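Local coordinates for protein 6-phosphogluconolactonase (Trypanosoma cruzi, PDB 6VYE) that probably hydrolyses 6-phosphoglucono-1,5-lactone to 6-phosphogluconate, the second step of the pentose phosphate pathway, at residues N43-I48 with A76-F81. Sequence-based numbering, arbitrary orientation.
Sequences NWPLSI and ALRFFF
Strands 46-48 and 77-81 pair in parallel within the central mixed sheet, with L46 beside L77, S47 beside R78 and I48 beside F79. Four backbone hydrogen bonds join the segments, the first of them to A76, just ahead of strand 77-81. L46 N donates to A76 O at 2.9 Å, and R78 N donates to L46 O. I48 N then reaches R78 O with an almost straight N-H...O angle of 176°, and F80 N reaches I48 O at 2.8 Å.

On one face of the sheet, I48 and F79 lie side by side and point the same way. With I48 CG1 anti to the backbone N (chi1 -173°), CG2 falls between the backbone N and the carbonyl carbon. It is this CG2 that meets F79 CD1, at 3.5 Å. The CD2 branch of L77 comes nearest L46, 3.3 Å from L46 O and close to L46 CB.

The segments are joined in sequence mostly by helices 54-66 and 68-73. This is a right-handed beta-alpha-beta crossover between neighbouring parallel strands, as in Rossmann-like folds. Helix 68-73 packs on W44, A76, L77 and F79.

A cis peptide precedes P45. The R78 side chain bends at chi3 (-68°), which places NE, the donor to a bridging water. This water lies in the guanidinium plane and donates to P45 O at 2.7 Å. R78 NH2 lies 3.5 Å from P45 CG. On the same face as R78, S47 CB sits 4.0 Å from F80 CE1. Helix 128-146 packs against both S47 and F80. Where the segments begin, A76 CB makes a CH-pi contact over one face of the W44 six-membered ring, 4.2 Å from its centroid.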
# COMPACT_ATOMS: atom_id res chain seq x y z
N ASN A 43 20.45 -3.77 8.05
CA ASN A 43 19.27 -4.27 7.29
C ASN A 43 18.68 -3.15 6.45
O ASN A 43 17.86 -3.46 5.54
CB ASN A 43 18.16 -4.83 8.18
CG ASN A 43 18.64 -6.00 9.02
OD1 ASN A 43 19.39 -6.83 8.54
ND2 ASN A 43 18.29 -6.00 10.29
N TRP A 44 19.09 -1.90 6.73
CA TRP A 44 18.67 -0.74 5.91
C TRP A 44 19.31 -0.89 4.53
O TRP A 44 20.41 -1.44 4.40
CB TRP A 44 19.03 0.59 6.57
CG TRP A 44 18.45 0.81 7.93
CD1 TRP A 44 17.71 -0.05 8.70
CD2 TRP A 44 18.60 2.02 8.70
NE1 TRP A 44 17.41 0.56 9.90
CE2 TRP A 44 17.94 1.82 9.93
CE3 TRP A 44 19.26 3.24 8.47
CZ2 TRP A 44 17.90 2.80 10.92
CZ3 TRP A 44 19.21 4.21 9.45
CH2 TRP A 44 18.56 3.98 10.66
N PRO A 45 18.67 -0.40 3.45
CA PRO A 45 17.37 0.25 3.53
C PRO A 45 16.24 -0.77 3.64
O PRO A 45 16.29 -1.80 2.97
CB PRO A 45 17.24 1.01 2.20
CG PRO A 45 18.11 0.21 1.25
CD PRO A 45 19.22 -0.39 2.08
N LEU A 46 15.25 -0.46 4.47
CA LEU A 46 14.03 -1.27 4.59
C LEU A 46 13.12 -0.95 3.40
O LEU A 46 12.93 0.25 3.04
CB LEU A 46 13.34 -0.95 5.93
CG LEU A 46 14.17 -1.16 7.20
CD1 LEU A 46 13.30 -0.84 8.39
CD2 LEU A 46 14.66 -2.59 7.33
N SER A 47 12.49 -1.99 2.86
CA SER A 47 11.56 -1.87 1.71
C SER A 47 10.21 -1.32 2.20
O SER A 47 9.60 -1.89 3.11
CB SER A 47 11.45 -3.19 0.99
OG SER A 47 11.16 -4.23 1.89
N ILE A 48 9.76 -0.22 1.63
CA ILE A 48 8.38 0.31 1.86
C ILE A 48 7.61 0.33 0.53
O ILE A 48 8.15 0.80 -0.45
CB ILE A 48 8.44 1.67 2.55
CG1 ILE A 48 7.02 2.10 2.94
CG2 ILE A 48 9.15 2.71 1.68
CD1 ILE A 48 6.98 3.16 3.99
N ALA A 76 17.57 5.09 4.98
CA ALA A 76 16.78 4.18 5.82
C ALA A 76 15.73 3.39 5.02
O ALA A 76 15.40 2.26 5.48
CB ALA A 76 16.14 4.94 6.93
N LEU A 77 15.28 3.88 3.86
CA LEU A 77 14.11 3.32 3.13
C LEU A 77 14.41 3.21 1.63
O LEU A 77 15.01 4.13 1.03
CB LEU A 77 12.85 4.18 3.35
CG LEU A 77 12.17 4.05 4.72
CD1 LEU A 77 10.94 4.95 4.82
CD2 LEU A 77 11.78 2.63 5.07
N ARG A 78 13.89 2.14 1.05
CA ARG A 78 13.82 1.92 -0.41
C ARG A 78 12.33 1.93 -0.75
O ARG A 78 11.55 1.12 -0.21
CB ARG A 78 14.56 0.64 -0.79
CG ARG A 78 14.87 0.56 -2.27
CD ARG A 78 15.34 -0.86 -2.63
NE ARG A 78 16.64 -1.18 -2.03
CZ ARG A 78 17.82 -0.73 -2.48
NH1 ARG A 78 17.91 0.08 -3.52
NH2 ARG A 78 18.92 -1.07 -1.85
N PHE A 79 11.96 2.93 -1.54
CA PHE A 79 10.56 3.30 -1.83
C PHE A 79 10.11 2.56 -3.09
O PHE A 79 10.64 2.82 -4.19
CB PHE A 79 10.46 4.83 -1.97
CG PHE A 79 10.75 5.60 -0.70
CD1 PHE A 79 9.75 5.82 0.23
CD2 PHE A 79 12.01 6.15 -0.47
CE1 PHE A 79 10.01 6.51 1.40
CE2 PHE A 79 12.27 6.85 0.69
CZ PHE A 79 11.25 7.09 1.59
N PHE A 80 9.10 1.72 -2.91
CA PHE A 80 8.35 1.01 -3.97
C PHE A 80 6.91 1.52 -3.94
O PHE A 80 6.57 2.27 -3.05
CB PHE A 80 8.37 -0.49 -3.69
CG PHE A 80 9.73 -1.14 -3.75
CD1 PHE A 80 10.61 -1.07 -2.68
CD2 PHE A 80 10.13 -1.86 -4.87
CE1 PHE A 80 11.87 -1.67 -2.73
CE2 PHE A 80 11.39 -2.43 -4.94
CZ PHE A 80 12.27 -2.33 -3.87
N PHE A 81 6.09 1.09 -4.88
CA PHE A 81 4.66 1.49 -4.97
C PHE A 81 3.80 0.25 -4.83
O PHE A 81 4.11 -0.75 -5.50
CB PHE A 81 4.42 2.28 -6.25
CG PHE A 81 5.12 3.61 -6.21
CD1 PHE A 81 4.47 4.73 -5.73
CD2 PHE A 81 6.47 3.69 -6.52
CE1 PHE A 81 5.13 5.95 -5.66
CE2 PHE A 81 7.15 4.89 -6.39
CZ PHE A 81 6.46 6.02 -5.98
O HOH W 1 15.52 -2.38 0.42